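Local coordinates for protein 8-demethyl-8-aminoriboflavin-5'-phosphate synthase (Streptomyces davawensis, PDB 5MLD) that replaces the C-8 methyl group of riboflavin-5'-phosphate with an amino group from glutamate, on the pathway to the antibiotic roseoflavin, at residues Leu113-Val126 and Leu199-Glu213. Residues are numbered along the deposited sequence; the frame is centred on the assembly and turned at random. Where two conformers were deposited one is given.
Sequences LNGDTKQFPLYNKV and LARMLQETPYTTDLE
This is a mixed contact: Gln119, Asn124 and Lys118 give the polar bonds, Leu212 and Val126 the packing. It joins the loop leading into strand 125-132 to the connection from helix 183-205 to helix 212-220. The Gln119 amide uses NE2 for two backbone carbonyls. Gln119 NE2 meets Tyr208 O at 2.8 Å, nearly straight (171°) but from above that carbonyl plane. Gln119 NE2 meets Thr210 O at 2.9 Å, in plane and on a lone pair. Its OE1 accepts from Asn124 ND2, so both ends of the amide are held. Asn124 OD1 in turn takes the N-H of Tyr208 N at 2.8 Å and lies at the edge of that ring. RosB is flavodoxin-like, and strand 125-132 belongs to its central sheet. In this strand, Val126 CG2 packs on Leu199 CG and Leu203 CD1 of helix 183-205. Leu212 N donates to Lys118 O (2.9 Å), just after the N-cap Asp211, whose OD1 accepts from Ala214 N. With CG beside the backbone N (chi1 -52°), Leu212 sends CD1 over the centre of the Phe120 ring, a CH-pi contact 3.6 Å from the centroid. Pro236 of a third subunit also packs on both residues. The bent Lys118 chain (chi2 -58°) runs beside Asp211 and brings NZ to Glu213 OE1, a 2.7 Å salt bridge from above the carboxylate plane. Tyr123 OH touches Leu212 CD2 (3.6 Å) and hydrogen-bonds Asn159 and Asn195 of the second subunit.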
loop_
_atom_site.group_PDB
_atom_site.type_symbol
_atom_site.label_atom_id
_atom_site.label_comp_id
_atom_site.label_asym_id
_atom_site.label_seq_id
_atom_site.Cartn_x
_atom_site.Cartn_y
_atom_site.Cartn_z
ATOM N N LEU A 113 4.000 -26.834 10.311
ATOM C CA LEU A 113 5.089 -27.067 11.261
ATOM C C LEU A 113 6.145 -28.082 10.821
ATOM O O LEU A 113 5.875 -29.015 10.058
ATOM C CB LEU A 113 4.527 -27.501 12.609
ATOM C CG LEU A 113 4.134 -26.359 13.546
ATOM C CD1 LEU A 113 4.126 -26.858 14.980
ATOM C CD2 LEU A 113 5.049 -25.147 13.399
ATOM N N ASN A 114 7.361 -27.854 11.343
ATOM C CA ASN A 114 8.477 -28.790 11.401
ATOM C C ASN A 114 8.405 -29.562 12.718
ATOM O O ASN A 114 8.227 -28.969 13.790
ATOM C CB ASN A 114 9.784 -27.983 11.270
ATOM C CG ASN A 114 11.057 -28.725 11.734
ATOM O OD1 ASN A 114 11.133 -29.275 12.833
ATOM N ND2 ASN A 114 12.097 -28.649 10.910
ATOM N N GLY A 115 8.545 -30.889 12.633
ATOM C CA GLY A 115 8.249 -31.729 13.782
ATOM C C GLY A 115 9.131 -31.448 14.983
ATOM O O GLY A 115 8.670 -31.491 16.125
ATOM N N ASP A 116 10.407 -31.155 14.748
ATOM C CA ASP A 116 11.328 -30.981 15.864
ATOM C C ASP A 116 11.495 -29.527 16.279
ATOM O O ASP A 116 11.747 -29.258 17.457
ATOM C CB ASP A 116 12.690 -31.594 15.525
ATOM C CG ASP A 116 12.705 -33.112 15.686
ATOM O OD1 ASP A 116 12.839 -33.593 16.835
ATOM O OD2 ASP A 116 12.570 -33.827 14.667
ATOM N N THR A 117 11.339 -28.574 15.358
ATOM C CA THR A 117 11.492 -27.174 15.734
ATOM C C THR A 117 10.191 -26.560 16.216
ATOM O O THR A 117 10.228 -25.563 16.950
ATOM C CB THR A 117 11.978 -26.319 14.570
ATOM O OG1 THR A 117 11.002 -26.382 13.510
ATOM C CG2 THR A 117 13.310 -26.846 14.034
ATOM N N LYS A 118 9.050 -27.111 15.801
ATOM C CA LYS A 118 7.762 -26.450 15.989
ATOM C C LYS A 118 7.794 -25.048 15.381
ATOM O O LYS A 118 7.262 -24.082 15.934
ATOM C CB LYS A 118 7.364 -26.406 17.466
ATOM C CG LYS A 118 7.482 -27.751 18.178
ATOM C CD LYS A 118 6.634 -28.817 17.498
ATOM C CE LYS A 118 6.699 -30.137 18.257
ATOM N NZ LYS A 118 6.377 -29.955 19.702
ATOM N N GLN A 119 8.425 -24.942 14.218
ATOM C CA GLN A 119 8.499 -23.695 13.474
ATOM C C GLN A 119 8.038 -23.938 12.048
ATOM O O GLN A 119 8.069 -25.066 11.551
ATOM C CB GLN A 119 9.918 -23.130 13.479
ATOM C CG GLN A 119 10.367 -22.642 14.845
ATOM C CD GLN A 119 11.848 -22.379 14.910
ATOM O OE1 GLN A 119 12.584 -22.651 13.957
ATOM N NE2 GLN A 119 12.305 -21.844 16.043
ATOM N N PHE A 120 7.592 -22.862 11.391
ATOM C CA PHE A 120 7.253 -22.952 9.980
ATOM C C PHE A 120 8.499 -23.340 9.177
ATOM O O PHE A 120 9.628 -23.094 9.612
ATOM C CB PHE A 120 6.664 -21.621 9.488
ATOM C CG PHE A 120 5.476 -21.145 10.286
ATOM C CD1 PHE A 120 4.559 -22.050 10.823
ATOM C CD2 PHE A 120 5.277 -19.789 10.513
ATOM C CE1 PHE A 120 3.462 -21.599 11.567
ATOM C CE2 PHE A 120 4.186 -19.333 11.250
ATOM C CZ PHE A 120 3.272 -20.242 11.784
ATOM N N PRO A 121 8.311 -23.949 7.996
ATOM C CA PRO A 121 9.458 -24.509 7.257
ATOM C C PRO A 121 10.502 -23.492 6.848
ATOM O O PRO A 121 11.671 -23.864 6.689
ATOM C CB PRO A 121 8.807 -25.145 6.018
ATOM C CG PRO A 121 7.418 -25.361 6.388
ATOM C CD PRO A 121 7.033 -24.297 7.361
ATOM N N LEU A 122 10.132 -22.226 6.664
ATOM C CA LEU A 122 11.077 -21.225 6.182
ATOM C C LEU A 122 11.677 -20.389 7.311
ATOM O O LEU A 122 12.371 -19.401 7.046
ATOM C CB LEU A 122 10.396 -20.330 5.135
ATOM C CG LEU A 122 9.874 -21.118 3.923
ATOM C CD1 LEU A 122 9.285 -20.211 2.853
ATOM C CD2 LEU A 122 10.974 -21.980 3.309
ATOM N N TYR A 123 11.433 -20.764 8.560
ATOM C CA TYR A 123 12.083 -20.106 9.687
ATOM C C TYR A 123 13.602 -20.160 9.565
ATOM O O TYR A 123 14.174 -21.105 9.011
ATOM C CB TYR A 123 11.643 -20.755 11.004
ATOM C CG TYR A 123 10.693 -19.864 11.789
ATOM C CD1 TYR A 123 9.434 -19.565 11.291
ATOM C CD2 TYR A 123 11.054 -19.335 13.017
ATOM C CE1 TYR A 123 8.565 -18.754 11.987
ATOM C CE2 TYR A 123 10.193 -18.526 13.725
ATOM C CZ TYR A 123 8.952 -18.238 13.210
ATOM O OH TYR A 123 8.081 -17.425 13.897
ATOM N N ASN A 124 14.251 -19.121 10.099
ATOM C CA ASN A 124 15.699 -18.933 10.149
ATOM C C ASN A 124 16.318 -18.605 8.807
ATOM O O ASN A 124 17.555 -18.623 8.681
ATOM C CB ASN A 124 16.396 -20.144 10.768
ATOM C CG ASN A 124 15.821 -20.450 12.107
ATOM O OD1 ASN A 124 15.906 -19.622 13.004
ATOM N ND2 ASN A 124 15.159 -21.594 12.238
ATOM N N LYS A 125 15.505 -18.287 7.806
ATOM C CA LYS A 125 16.036 -17.814 6.535
ATOM C C LYS A 125 15.979 -16.288 6.482
ATOM O O LYS A 125 15.391 -15.623 7.342
ATOM C CB LYS A 125 15.269 -18.460 5.378
ATOM C CG LYS A 125 15.411 -19.981 5.362
ATOM C CD LYS A 125 14.525 -20.577 4.287
ATOM C CE LYS A 125 14.644 -22.084 4.278
ATOM N NZ LYS A 125 16.027 -22.519 4.008
ATOM N N VAL A 126 16.637 -15.723 5.477
ATOM C CA VAL A 126 16.785 -14.275 5.363
ATOM C C VAL A 126 16.304 -13.860 3.983
ATOM O O VAL A 126 16.558 -14.563 2.999
ATOM C CB VAL A 126 18.249 -13.842 5.589
ATOM C CG1 VAL A 126 18.429 -12.367 5.298
ATOM C CG2 VAL A 126 18.686 -14.151 7.019
ATOM N N LEU A 199 23.267 -11.484 8.445
ATOM C CA LEU A 199 22.167 -12.074 9.198
ATOM C C LEU A 199 22.008 -13.557 8.891
ATOM O O LEU A 199 21.626 -14.338 9.775
ATOM C CB LEU A 199 20.883 -11.302 8.905
ATOM C CG LEU A 199 19.611 -11.688 9.653
ATOM C CD1 LEU A 199 19.814 -11.560 11.157
ATOM C CD2 LEU A 199 18.467 -10.794 9.223
ATOM N N ALA A 200 22.313 -13.977 7.657
ATOM C CA ALA A 200 22.228 -15.397 7.344
ATOM C C ALA A 200 23.257 -16.189 8.144
ATOM O O ALA A 200 22.940 -17.253 8.685
ATOM C CB ALA A 200 22.427 -15.638 5.844
ATOM N N ARG A 201 24.492 -15.680 8.226
ATOM C CA ARG A 201 25.513 -16.358 9.025
ATOM C C ARG A 201 25.107 -16.403 10.492
ATOM O O ARG A 201 25.291 -17.425 11.164
ATOM C CB ARG A 201 26.872 -15.670 8.867
ATOM C CG ARG A 201 27.530 -15.874 7.503
ATOM C CD ARG A 201 28.948 -15.313 7.450
ATOM N NE ARG A 201 28.961 -13.852 7.450
ATOM C CZ ARG A 201 29.079 -13.101 6.355
ATOM N NH1 ARG A 201 29.212 -13.668 5.163
ATOM N NH2 ARG A 201 29.080 -11.778 6.454
ATOM N N MET A 202 24.539 -15.306 11.001
ATOM C CA MET A 202 24.027 -15.284 12.370
ATOM C C MET A 202 22.992 -16.376 12.599
ATOM O O MET A 202 23.081 -17.142 13.567
ATOM C CB MET A 202 23.401 -13.925 12.685
ATOM C CG MET A 202 24.349 -12.754 12.789
ATOM S SD MET A 202 23.357 -11.258 13.051
ATOM C CE MET A 202 22.708 -11.551 14.696
ATOM N N LEU A 203 21.973 -16.443 11.736
ATOM C CA LEU A 203 20.890 -17.389 11.968
ATOM C C LEU A 203 21.329 -18.828 11.754
ATOM O O LEU A 203 20.707 -19.741 12.308
ATOM C CB LEU A 203 19.703 -17.046 11.064
ATOM C CG LEU A 203 18.924 -15.805 11.483
ATOM C CD1 LEU A 203 17.910 -15.454 10.407
ATOM C CD2 LEU A 203 18.218 -16.041 12.810
ATOM N N GLN A 204 22.383 -19.048 10.965
ATOM C CA GLN A 204 22.951 -20.387 10.849
ATOM C C GLN A 204 23.562 -20.835 12.171
ATOM O O GLN A 204 23.466 -22.010 12.541
ATOM C CB GLN A 204 23.998 -20.412 9.741
ATOM C CG GLN A 204 24.774 -21.721 9.674
ATOM C CD GLN A 204 25.813 -21.722 8.574
ATOM O OE1 GLN A 204 26.716 -20.882 8.550
ATOM N NE2 GLN A 204 25.682 -22.660 7.642
ATOM N N GLU A 205 24.170 -19.908 12.905
ATOM C CA GLU A 205 24.805 -20.266 14.167
ATOM C C GLU A 205 23.810 -20.283 15.324
ATOM O O GLU A 205 23.892 -21.150 16.201
ATOM C CB GLU A 205 25.952 -19.300 14.459
ATOM C CG GLU A 205 26.736 -19.641 15.704
ATOM C CD GLU A 205 27.334 -21.042 15.664
ATOM O OE1 GLU A 205 27.671 -21.535 14.562
ATOM O OE2 GLU A 205 27.454 -21.655 16.747
ATOM N N THR A 206 22.877 -19.333 15.368
ATOM C CA THR A 206 21.963 -19.186 16.505
ATOM C C THR A 206 20.543 -19.013 15.985
ATOM O O THR A 206 19.990 -17.905 16.005
ATOM C CB THR A 206 22.371 -18.015 17.404
ATOM O OG1 THR A 206 22.087 -16.775 16.747
ATOM C CG2 THR A 206 23.855 -18.057 17.691
ATOM N N PRO A 207 19.916 -20.090 15.518
ATOM C CA PRO A 207 18.545 -19.987 15.012
ATOM C C PRO A 207 17.566 -19.610 16.112
ATOM O O PRO A 207 17.844 -19.767 17.303
ATOM C CB PRO A 207 18.260 -21.393 14.482
ATOM C CG PRO A 207 19.193 -22.282 15.256
ATOM C CD PRO A 207 20.438 -21.463 15.426
ATOM N N TYR A 208 16.403 -19.100 15.695
ATOM C CA TYR A 208 15.299 -18.921 16.631
ATOM C C TYR A 208 15.001 -20.261 17.293
ATOM O O TYR A 208 15.035 -21.305 16.635
ATOM C CB TYR A 208 14.042 -18.389 15.918
ATOM C CG TYR A 208 14.226 -17.020 15.297
ATOM C CD1 TYR A 208 14.136 -15.861 16.067
ATOM C CD2 TYR A 208 14.506 -16.882 13.939
ATOM C CE1 TYR A 208 14.323 -14.605 15.499
ATOM C CE2 TYR A 208 14.698 -15.644 13.370
ATOM C CZ TYR A 208 14.603 -14.509 14.140
ATOM O OH TYR A 208 14.801 -13.270 13.563
ATOM N N THR A 209 14.763 -20.232 18.609
ATOM C CA THR A 209 14.348 -21.415 19.356
ATOM C C THR A 209 12.868 -21.379 19.694
ATOM O O THR A 209 12.383 -22.264 20.404
ATOM C CB THR A 209 15.167 -21.566 20.649
ATOM O OG1 THR A 209 15.019 -20.394 21.460
ATOM C CG2 THR A 209 16.635 -21.791 20.325
ATOM N N THR A 210 12.153 -20.372 19.201
ATOM C CA THR A 210 10.732 -20.220 19.471
ATOM C C THR A 210 9.977 -21.483 19.107
ATOM O O THR A 210 10.158 -22.034 18.020
ATOM C CB THR A 210 10.168 -19.046 18.665
ATOM O OG1 THR A 210 10.968 -17.882 18.884
ATOM C CG2 THR A 210 8.716 -18.767 19.071
ATOM N N ASP A 211 9.126 -21.937 20.031
ATOM C CA ASP A 211 8.234 -23.077 19.828
ATOM C C ASP A 211 6.846 -22.504 19.539
ATOM O O ASP A 211 6.124 -22.103 20.455
ATOM C CB ASP A 211 8.254 -23.971 21.067
ATOM C CG ASP A 211 7.364 -25.204 20.944
ATOM O OD1 ASP A 211 6.392 -25.210 20.150
ATOM O OD2 ASP A 211 7.639 -26.181 21.679
ATOM N N LEU A 212 6.471 -22.450 18.253
ATOM C CA LEU A 212 5.187 -21.848 17.903
ATOM C C LEU A 212 4.019 -22.680 18.418
ATOM O O LEU A 212 2.926 -22.142 18.650
ATOM C CB LEU A 212 5.070 -21.685 16.385
ATOM C CG LEU A 212 6.243 -20.961 15.724
ATOM C CD1 LEU A 212 6.024 -20.878 14.208
ATOM C CD2 LEU A 212 6.417 -19.566 16.304
ATOM N N GLU A 213 4.215 -23.991 18.555
ATOM C CA GLU A 213 3.164 -24.837 19.106
ATOM C C GLU A 213 2.883 -24.469 20.559
ATOM O O GLU A 213 1.721 -24.374 20.972
ATOM C CB GLU A 213 3.565 -26.304 18.981
ATOM C CG GLU A 213 2.525 -27.288 19.467
ATOM C CD GLU A 213 2.955 -28.714 19.216
ATOM O OE1 GLU A 213 3.802 -29.222 19.985
ATOM O OE2 GLU A 213 2.473 -29.311 18.230
HETATM O O HOH W 1 11.728 -24.852 19.040
#